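Local structure of JSC1_58120g3 ([Leptolyngbya] sp. JSC-1, 6XHH) at residues Ile52-Ala57 / Arg61-Ser66; Ile9-Gln14 / Thr26-Arg31; Thr97-Gly102 / Ala158-Leu163. The protein probably senses far-red light as a cyanobacteriochrome GAF domain of the phytochrome superfamily, holding a linear tetrapyrrole of the verdin type as its chromophore. All blocks are in the same frame, centred on the assembly; numbering follows the deposited sequence.

Contact 1 (Ile52-Ala57 / Arg61-Ser66); sequences ITESEA and RKLVGS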
loop_
_atom_site.group_PDB
_atom_site.type_symbol
_atom_site.label_atom_id
_atom_site.label_comp_id
_atom_site.label_asym_id
_atom_site.label_seq_id
_atom_site.Cartn_x
_atom_site.Cartn_y
_atom_site.Cartn_z
ATOM N N ILE A 52 -6.468 4.868 7.799
ATOM C CA ILE A 52 -7.911 4.695 7.944
ATOM C C ILE A 52 -8.276 3.301 8.434
ATOM O O ILE A 52 -9.144 3.151 9.296
ATOM C CB ILE A 52 -8.610 4.997 6.604
ATOM C CG1 ILE A 52 -8.216 6.384 6.123
ATOM C CG2 ILE A 52 -10.129 4.838 6.739
ATOM C CD1 ILE A 52 -8.549 7.468 7.088
ATOM N N THR A 53 -7.651 2.273 7.864
ATOM C CA THR A 53 -7.976 0.886 8.155
ATOM C C THR A 53 -6.705 0.057 8.144
ATOM O O THR A 53 -5.770 0.332 7.382
ATOM C CB THR A 53 -8.970 0.313 7.132
ATOM O OG1 THR A 53 -10.075 1.201 7.031
ATOM C CG2 THR A 53 -9.493 -1.045 7.589
ATOM N N GLU A 54 -6.679 -0.978 8.975
ATOM C CA GLU A 54 -5.521 -1.845 9.003
ATOM C C GLU A 54 -5.936 -3.250 9.399
ATOM O O GLU A 54 -6.959 -3.456 10.060
ATOM C CB GLU A 54 -4.464 -1.305 9.970
ATOM C CG GLU A 54 -4.818 -1.504 11.428
ATOM C CD GLU A 54 -3.955 -0.677 12.359
ATOM O OE1 GLU A 54 -4.509 0.029 13.231
ATOM O OE2 GLU A 54 -2.714 -0.728 12.213
ATOM N N SER A 55 -5.129 -4.215 8.967
ATOM C CA SER A 55 -5.178 -5.585 9.459
ATOM C C SER A 55 -3.762 -5.919 9.899
ATOM O O SER A 55 -2.810 -5.673 9.154
ATOM C CB SER A 55 -5.682 -6.554 8.381
ATOM O OG SER A 55 -5.411 -7.908 8.705
ATOM N N GLU A 56 -3.608 -6.399 11.129
ATOM C CA GLU A 56 -2.286 -6.637 11.688
ATOM C C GLU A 56 -2.213 -8.020 12.326
ATOM O O GLU A 56 -3.219 -8.557 12.800
ATOM C CB GLU A 56 -1.938 -5.520 12.691
ATOM C CG GLU A 56 -0.661 -5.710 13.481
ATOM C CD GLU A 56 -0.888 -6.450 14.788
ATOM O OE1 GLU A 56 -1.754 -6.032 15.590
ATOM O OE2 GLU A 56 -0.203 -7.460 15.008
ATOM N N ALA A 57 -1.009 -8.596 12.327
ATOM C CA ALA A 57 -0.747 -9.897 12.932
ATOM C C ALA A 57 0.622 -9.882 13.593
ATOM O O ALA A 57 1.614 -9.498 12.966
ATOM C CB ALA A 57 -0.817 -11.017 11.886
ATOM N N ARG A 61 1.889 -2.283 17.156
ATOM C CA ARG A 61 1.086 -1.104 17.454
ATOM C C ARG A 61 0.042 -0.894 16.369
ATOM O O ARG A 61 0.278 -1.162 15.188
ATOM C CB ARG A 61 1.962 0.149 17.569
ATOM C CG ARG A 61 2.736 0.249 18.870
ATOM C CD ARG A 61 3.089 1.678 19.270
ATOM N NE ARG A 61 3.795 2.426 18.232
ATOM C CZ ARG A 61 5.080 2.284 17.915
ATOM N NH1 ARG A 61 5.848 1.396 18.536
ATOM N NH2 ARG A 61 5.599 3.036 16.955
ATOM N N LYS A 62 -1.118 -0.390 16.783
ATOM C CA LYS A 62 -2.160 -0.006 15.843
ATOM C C LYS A 62 -1.822 1.347 15.234
ATOM O O LYS A 62 -1.479 2.291 15.955
ATOM C CB LYS A 62 -3.517 0.045 16.543
ATOM C CG LYS A 62 -4.100 -1.334 16.810
ATOM C CD LYS A 62 -5.557 -1.260 17.240
ATOM C CE LYS A 62 -5.920 -2.407 18.178
ATOM N NZ LYS A 62 -7.392 -2.510 18.399
ATOM N N LEU A 63 -1.895 1.433 13.903
ATOM C CA LEU A 63 -1.615 2.679 13.201
ATOM C C LEU A 63 -2.859 3.505 12.915
ATOM O O LEU A 63 -2.738 4.716 12.690
ATOM C CB LEU A 63 -0.889 2.402 11.876
ATOM C CG LEU A 63 0.368 1.560 12.067
ATOM C CD1 LEU A 63 1.068 1.448 10.727
ATOM C CD2 LEU A 63 1.282 2.160 13.125
ATOM N N VAL A 64 -4.047 2.892 12.908
ATOM C CA VAL A 64 -5.250 3.664 12.639
ATOM C C VAL A 64 -5.405 4.722 13.721
ATOM O O VAL A 64 -5.157 4.468 14.908
ATOM C CB VAL A 64 -6.482 2.753 12.552
ATOM C CG1 VAL A 64 -7.756 3.589 12.515
ATOM C CG2 VAL A 64 -6.401 1.884 11.301
ATOM N N GLY A 65 -5.805 5.927 13.305
ATOM C CA GLY A 65 -5.817 7.092 14.155
ATOM C C GLY A 65 -4.621 8.000 13.957
ATOM O O GLY A 65 -4.718 9.204 14.221
ATOM N N SER A 66 -3.514 7.456 13.479
ATOM C CA SER A 66 -2.259 8.176 13.365
ATOM C C SER A 66 -2.087 8.722 11.955
ATOM O O SER A 66 -2.661 8.218 10.991
ATOM C CB SER A 66 -1.081 7.261 13.720
ATOM O OG SER A 66 -1.089 6.936 15.105
#
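With chi1 at 74°, Glu54 sets its CG between its own backbone N and carbonyl carbon, and the chain then runs out extended from CG, so that the carboxylate reaches the backbone of Leu63 and Val64. Two neighbouring amides meet it there. Leu63 N gives its hydrogen to OE2 of Glu54 at 2.9 Å, on the syn lone pair of that oxygen and almost straight. Val64 N binds OE1 of Glu54, also at 2.9 Å and nearly linear (170°), yet it comes from above the carboxylate plane, 54° out of it. Glutamate suits the place because its two oxygens can serve two successive N-H groups.

The strand 49-56 is a member of the antiparallel sheet of the GAF fold, and the loop it leads into returns past its face before strand 67-68. A classic beta bulge, in which Ile52 and Thr53 both face Ile40, interrupts this strand, and a type II turn from Leu63 to Ser66 ends the loop, Gly65 taking the positive phi. Arg37, from the adjacent strand, makes a salt bridge with Glu54 OE2, which probably steadies its negative charge, and also hydrogen-bonds the carbonyl O of Arg61.

Val64 supplies the apolar part. Its CG2 lies 3.7 Å from Glu54 CG and leans on CA of Thr53, while CG1 sits 3.5 Å from the carbonyl O of Ile52; a branched side chain can cover both places at once. The side chain of Leu63, which crosses that of Glu54 at about a right angle, comes within about 6 Å of the bound bilin.

Contact 2 (Ile9-Gln14 / Thr26-Arg31); sequences ITKIRQ and TQEVRR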
loop_
_atom_site.group_PDB
_atom_site.type_symbol
_atom_site.label_atom_id
_atom_site.label_comp_id
_atom_site.label_asym_id
_atom_site.label_seq_id
_atom_site.Cartn_x
_atom_site.Cartn_y
_atom_site.Cartn_z
ATOM N N ILE A 9 -11.780 -10.114 -4.624
ATOM C CA ILE A 9 -12.887 -9.296 -5.120
ATOM C C ILE A 9 -14.225 -9.848 -4.641
ATOM O O ILE A 9 -15.138 -9.091 -4.294
ATOM C CB ILE A 9 -12.828 -9.198 -6.659
ATOM C CG1 ILE A 9 -11.509 -8.564 -7.096
ATOM C CG2 ILE A 9 -14.014 -8.406 -7.197
ATOM C CD1 ILE A 9 -11.337 -8.494 -8.599
ATOM N N THR A 10 -14.359 -11.176 -4.615
ATOM C CA THR A 10 -15.570 -11.797 -4.090
ATOM C C THR A 10 -15.841 -11.356 -2.656
ATOM O O THR A 10 -16.946 -10.901 -2.335
ATOM C CB THR A 10 -15.449 -13.319 -4.176
ATOM O OG1 THR A 10 -15.333 -13.710 -5.551
ATOM C CG2 THR A 10 -16.671 -13.992 -3.562
ATOM N N LYS A 11 -14.828 -11.449 -1.783
ATOM C CA LYS A 11 -15.021 -11.069 -0.384
ATOM C C LYS A 11 -15.383 -9.594 -0.254
ATOM O O LYS A 11 -16.250 -9.222 0.549
ATOM C CB LYS A 11 -13.760 -11.385 0.425
ATOM C CG LYS A 11 -13.450 -12.864 0.555
ATOM C CD LYS A 11 -14.561 -13.606 1.289
ATOM C CE LYS A 11 -14.888 -12.956 2.627
ATOM N NZ LYS A 11 -13.696 -12.820 3.500
ATOM N N ILE A 12 -14.738 -8.741 -1.055
ATOM C CA ILE A 12 -15.011 -7.308 -1.022
ATOM C C ILE A 12 -16.465 -7.022 -1.368
ATOM O O ILE A 12 -17.119 -6.185 -0.735
ATOM C CB ILE A 12 -14.051 -6.574 -1.976
ATOM C CG1 ILE A 12 -12.675 -6.441 -1.331
ATOM C CG2 ILE A 12 -14.635 -5.229 -2.394
ATOM C CD1 ILE A 12 -11.605 -5.943 -2.282
ATOM N N ARG A 13 -16.994 -7.696 -2.384
ATOM C CA ARG A 13 -18.344 -7.399 -2.834
ATOM C C ARG A 13 -19.414 -8.106 -2.012
ATOM O O ARG A 13 -20.603 -7.846 -2.225
ATOM C CB ARG A 13 -18.496 -7.761 -4.314
ATOM C CG ARG A 13 -19.597 -6.988 -5.011
ATOM C CD ARG A 13 -19.287 -5.508 -5.073
ATOM N NE ARG A 13 -18.402 -5.189 -6.184
ATOM C CZ ARG A 13 -18.800 -5.100 -7.449
ATOM N NH1 ARG A 13 -20.074 -5.309 -7.762
ATOM N NH2 ARG A 13 -17.927 -4.802 -8.403
ATOM N N GLN A 14 -19.031 -8.978 -1.077
ATOM C CA GLN A 14 -20.013 -9.638 -0.222
ATOM C C GLN A 14 -20.427 -8.791 0.975
ATOM O O GLN A 14 -21.252 -9.244 1.775
ATOM C CB GLN A 14 -19.481 -10.994 0.257
ATOM C CG GLN A 14 -19.627 -12.099 -0.792
ATOM C CD GLN A 14 -18.892 -13.372 -0.428
ATOM O OE1 GLN A 14 -18.001 -13.375 0.421
ATOM N NE2 GLN A 14 -19.255 -14.470 -1.086
ATOM N N THR A 26 -8.161 -5.241 3.739
ATOM C CA THR A 26 -6.880 -5.343 4.439
ATOM C C THR A 26 -6.682 -6.745 5.012
ATOM O O THR A 26 -5.571 -7.290 4.957
ATOM C CB THR A 26 -6.747 -4.283 5.542
ATOM O OG1 THR A 26 -7.822 -4.383 6.470
ATOM C CG2 THR A 26 -6.712 -2.878 4.977
ATOM N N GLN A 27 -7.754 -7.351 5.544
ATOM C CA GLN A 27 -7.670 -8.704 6.088
ATOM C C GLN A 27 -7.316 -9.715 5.012
ATOM O O GLN A 27 -6.451 -10.575 5.215
ATOM C CB GLN A 27 -8.998 -9.083 6.749
ATOM C CG GLN A 27 -9.331 -8.298 8.020
ATOM C CD GLN A 27 -10.418 -8.952 8.873
ATOM O OE1 GLN A 27 -10.666 -10.159 8.782
ATOM N NE2 GLN A 27 -11.084 -8.148 9.694
ATOM N N GLU A 28 -7.986 -9.640 3.863
ATOM C CA GLU A 28 -7.766 -10.652 2.834
ATOM C C GLU A 28 -6.377 -10.535 2.219
ATOM O O GLU A 28 -5.718 -11.551 1.972
ATOM C CB GLU A 28 -8.842 -10.542 1.757
ATOM C CG GLU A 28 -10.225 -10.875 2.242
ATOM C CD GLU A 28 -10.278 -12.188 2.981
ATOM O OE1 GLU A 28 -9.634 -13.158 2.520
ATOM O OE2 GLU A 28 -10.967 -12.245 4.021
ATOM N N VAL A 29 -5.915 -9.314 1.954
ATOM C CA VAL A 29 -4.564 -9.148 1.431
ATOM C C VAL A 29 -3.523 -9.630 2.436
ATOM O O VAL A 29 -2.532 -10.269 2.057
ATOM C CB VAL A 29 -4.319 -7.685 1.019
ATOM C CG1 VAL A 29 -2.847 -7.488 0.670
ATOM C CG2 VAL A 29 -5.210 -7.317 -0.166
ATOM N N ARG A 30 -3.717 -9.328 3.727
ATOM C CA ARG A 30 -2.740 -9.749 4.735
ATOM C C ARG A 30 -2.649 -11.270 4.812
ATOM O O ARG A 30 -1.552 -11.836 4.856
ATOM C CB ARG A 30 -3.092 -9.170 6.109
ATOM C CG ARG A 30 -1.898 -9.181 7.074
ATOM C CD ARG A 30 -2.296 -9.310 8.552
ATOM N NE ARG A 30 -3.207 -10.431 8.771
ATOM C CZ ARG A 30 -2.852 -11.714 8.773
ATOM N NH1 ARG A 30 -3.774 -12.649 8.969
ATOM N NH2 ARG A 30 -1.587 -12.076 8.575
ATOM N N ARG A 31 -3.805 -11.942 4.835
ATOM C CA ARG A 31 -3.854 -13.404 4.848
ATOM C C ARG A 31 -3.189 -13.991 3.605
ATOM O O ARG A 31 -2.381 -14.926 3.691
ATOM C CB ARG A 31 -5.324 -13.845 4.930
ATOM C CG ARG A 31 -5.566 -15.347 5.033
ATOM C CD ARG A 31 -7.069 -15.665 5.115
ATOM N NE ARG A 31 -7.636 -16.049 3.823
ATOM C CZ ARG A 31 -8.048 -17.277 3.520
ATOM N NH1 ARG A 31 -7.962 -18.251 4.415
ATOM N NH2 ARG A 31 -8.551 -17.532 2.318
#
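Lys11 and Glu28 join two successive helices, 2-13 and 18-33, through a salt bridge: NZ of Lys11 stands 2.8 Å from OE2 of Glu28. Helix 18-33 lies against the sheet of the GAF fold, with Thr26 and Val29 turned to the strands, and helix 2-13 precedes it in the chain. The pairing is thus an interhelical ion pair beside more apolar packing, in which Ile12 meets Ile21 and Thr25.

Both side chains start alike, with CG opposite the carbonyl carbon and beside the backbone N, and they bend alike at chi2 (-62° in Lys11, -50° in Glu28). Lys11 then keeps turning in the same sense at chi3 and chi4, so its long chain coils instead of stretching away, and the ammonium is carried to the carboxylate. The two chains cross at about a right angle. Their methylenes touch along the way, Lys11 CB lying 4.0 Å from Glu28 CG, and CG of Lys11 is 4.1 Å from the carboxylate carbon CD of Glu28. Lysine suits the spot because its apolar stem can cover the glutamate chain while its charged end still arrives at an oxygen; the nearest pair of CA atoms, those of Lys11 and Glu28, is 7.9 Å apart, a gap that two side chains can fill.

The other carboxylate oxygen faces different partners. Arg7, one helical turn before Lys11, makes a salt bridge with OE1, so positive groups attend both oxygens and would be expected to favour the charged form of this buried glutamate. Arg31, one turn further along its own helix, completes the network more loosely: its NE is 3.7 Å from Glu28 OE1, a long bridge.

Contact 3 (Thr97-Gly102 / Ala158-Leu163); sequences TIWEEG and AEVQLL
Across one face of the Trp99 indole lies the backbone of Gly102, whose carbonyl carbon sits 3.3 Å above the ring plane, displaced toward the rim. Val160 and Gln161 of the facing helix come to the six-membered ring obliquely. Val160 CG1 is 3.8 Å from CZ3 of Trp99 and about as near to CH2, so one methyl is shared between these two ring carbons. NE2 of Gln161 stands 3.9 Å from CH2 of Trp99, and its amide plane is turned 61° from the indole.

The tryptophan reaches this far because its CG lies anti to the backbone N (chi1 178°), which sends the six-membered ring out from the chain toward the helix. A large flat side chain suits the place: CA of Trp99 is 10.2 Å from CA of Val160, and the long indole spans most of that distance. Val160 meets it with a compact, branched surface, and the two side chains, coming from opposite sides, lie alongside one another rather than end on. Gln161 bends at chi2, bringing its amide back toward the loop, where NE2 is 3.6 Å from the carbonyl O of Gly102. Gly102 itself, at phi 67°, takes a backbone conformation that a residue without a side chain adopts readily, and it lets the chain fold back over the ring.

Pro86 touches both Trp99 and Val160, so the apolar pair has a third member from a loop. On another side of the helix, Leu163 packs against strands 128-136 and 139-148. The side chain of Trp99 is about 10 Å from the bound mesobiliverdin. The contact joins the hairpin of strands 95-100 and 103-104 to the C-terminal helix 157-178, one of the helices packed against the sheet of this GAF fold.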
loop_
_atom_site.group_PDB
_atom_site.type_symbol
_atom_site.label_atom_id
_atom_site.label_comp_id
_atom_site.label_asym_id
_atom_site.label_seq_id
_atom_site.Cartn_x
_atom_site.Cartn_y
_atom_site.Cartn_z
ATOM N N THR A 97 13.179 -1.685 -5.322
ATOM C CA THR A 97 13.248 -2.376 -6.599
ATOM C C THR A 97 12.784 -1.439 -7.708
ATOM O O THR A 97 11.688 -0.875 -7.628
ATOM C CB THR A 97 12.354 -3.619 -6.563
ATOM O OG1 THR A 97 12.772 -4.482 -5.498
ATOM C CG2 THR A 97 12.426 -4.362 -7.888
ATOM N N ILE A 98 13.605 -1.274 -8.747
ATOM C CA ILE A 98 13.250 -0.319 -9.794
ATOM C C ILE A 98 12.118 -0.879 -10.646
ATOM O O ILE A 98 12.176 -2.024 -11.119
ATOM C CB ILE A 98 14.474 0.049 -10.646
ATOM C CG1 ILE A 98 15.588 0.609 -9.746
ATOM C CG2 ILE A 98 14.073 1.091 -11.667
ATOM C CD1 ILE A 98 15.181 1.826 -8.941
ATOM N N TRP A 99 11.076 -0.069 -10.828
ATOM C CA TRP A 99 9.874 -0.422 -11.577
ATOM C C TRP A 99 9.798 0.467 -12.809
ATOM O O TRP A 99 9.662 1.692 -12.686
ATOM C CB TRP A 99 8.644 -0.229 -10.694
ATOM C CG TRP A 99 7.310 -0.511 -11.321
ATOM C CD1 TRP A 99 6.551 0.336 -12.076
ATOM C CD2 TRP A 99 6.572 -1.718 -11.192
ATOM N NE1 TRP A 99 5.378 -0.288 -12.441
ATOM C CE2 TRP A 99 5.368 -1.552 -11.911
ATOM C CE3 TRP A 99 6.822 -2.938 -10.562
ATOM C CZ2 TRP A 99 4.405 -2.554 -11.987
ATOM C CZ3 TRP A 99 5.864 -3.930 -10.639
ATOM C CH2 TRP A 99 4.676 -3.736 -11.354
ATOM N N GLU A 100 9.882 -0.150 -13.990
ATOM C CA GLU A 100 9.869 0.567 -15.261
ATOM C C GLU A 100 9.104 -0.255 -16.288
ATOM O O GLU A 100 9.258 -1.479 -16.346
ATOM C CB GLU A 100 11.304 0.845 -15.763
ATOM C CG GLU A 100 12.073 1.810 -14.873
ATOM C CD GLU A 100 13.556 1.894 -15.200
ATOM O OE1 GLU A 100 14.081 0.999 -15.901
ATOM O OE2 GLU A 100 14.190 2.861 -14.723
ATOM N N GLU A 101 8.298 0.430 -17.104
ATOM C CA GLU A 101 7.425 -0.220 -18.091
ATOM C C GLU A 101 6.567 -1.295 -17.431
ATOM O O GLU A 101 6.413 -2.404 -17.947
ATOM C CB GLU A 101 8.228 -0.799 -19.263
ATOM C CG GLU A 101 8.850 0.269 -20.153
ATOM C CD GLU A 101 9.676 -0.285 -21.298
ATOM O OE1 GLU A 101 9.959 -1.503 -21.323
ATOM O OE2 GLU A 101 10.067 0.518 -22.175
ATOM N N GLY A 102 6.048 -0.976 -16.244
ATOM C CA GLY A 102 5.126 -1.850 -15.543
ATOM C C GLY A 102 5.703 -3.156 -15.045
ATOM O O GLY A 102 4.953 -4.119 -14.876
ATOM N N ALA A 158 4.355 -10.118 -9.558
ATOM C CA ALA A 158 2.971 -10.589 -9.536
ATOM C C ALA A 158 2.237 -10.132 -8.275
ATOM O O ALA A 158 1.050 -9.801 -8.326
ATOM C CB ALA A 158 2.927 -12.114 -9.659
ATOM N N GLU A 159 2.921 -10.114 -7.127
ATOM C CA GLU A 159 2.313 -9.557 -5.925
ATOM C C GLU A 159 2.041 -8.067 -6.068
ATOM O O GLU A 159 1.005 -7.570 -5.616
ATOM C CB GLU A 159 3.221 -9.800 -4.724
ATOM C CG GLU A 159 3.325 -11.250 -4.386
ATOM C CD GLU A 159 4.380 -11.504 -3.338
ATOM O OE1 GLU A 159 5.332 -10.713 -3.243
ATOM O OE2 GLU A 159 4.270 -12.513 -2.638
ATOM N N VAL A 160 2.970 -7.330 -6.668
ATOM C CA VAL A 160 2.740 -5.897 -6.838
ATOM C C VAL A 160 1.571 -5.661 -7.788
ATOM O O VAL A 160 0.722 -4.786 -7.561
ATOM C CB VAL A 160 4.032 -5.212 -7.329
ATOM C CG1 VAL A 160 3.807 -3.728 -7.488
ATOM C CG2 VAL A 160 5.179 -5.473 -6.355
ATOM N N GLN A 161 1.489 -6.454 -8.854
ATOM C CA GLN A 161 0.356 -6.336 -9.761
ATOM C C GLN A 161 -0.954 -6.654 -9.053
ATOM O O GLN A 161 -1.944 -5.927 -9.215
ATOM C CB GLN A 161 0.570 -7.240 -10.979
ATOM C CG GLN A 161 1.453 -6.589 -12.028
ATOM C CD GLN A 161 2.471 -7.525 -12.665
ATOM O OE1 GLN A 161 2.314 -8.745 -12.654
ATOM N NE2 GLN A 161 3.527 -6.944 -13.224
ATOM N N LEU A 162 -0.976 -7.713 -8.236
ATOM C CA LEU A 162 -2.172 -8.018 -7.459
ATOM C C LEU A 162 -2.554 -6.835 -6.582
ATOM O O LEU A 162 -3.723 -6.435 -6.524
ATOM C CB LEU A 162 -1.947 -9.278 -6.616
ATOM C CG LEU A 162 -3.067 -9.883 -5.746
ATOM C CD1 LEU A 162 -3.255 -9.148 -4.425
ATOM C CD2 LEU A 162 -4.372 -9.954 -6.483
ATOM N N LEU A 163 -1.574 -6.273 -5.868
ATOM C CA LEU A 163 -1.868 -5.160 -4.973
ATOM C C LEU A 163 -2.489 -3.999 -5.724
ATOM O O LEU A 163 -3.413 -3.350 -5.226
ATOM C CB LEU A 163 -0.588 -4.695 -4.276
ATOM C CG LEU A 163 -0.159 -5.324 -2.951
ATOM C CD1 LEU A 163 1.137 -4.686 -2.458
ATOM C CD2 LEU A 163 -1.239 -5.200 -1.870
#

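How the contacts relate
Contact 1 is a surface contact, whereas contacts 2 and 3 are partly buried. The first ties a sheet strand to its own following loop by a carboxylate gripping backbone amides; the second joins neighbouring helices through charge; the third rests on an aromatic ring against aliphatic and amide groups, without a hydrogen bond between its segments. Helix 18-33 links them all: Ser55 of contact 1 packs on Thr26 and Gln27 of contact 2, and Val29 CG1 lies 3.8 Å from Leu163 CD2 of contact 3. Contacts 1 and 3 do not touch, lying on opposite sides of the chain's centre, their own centres about 24 Å apart.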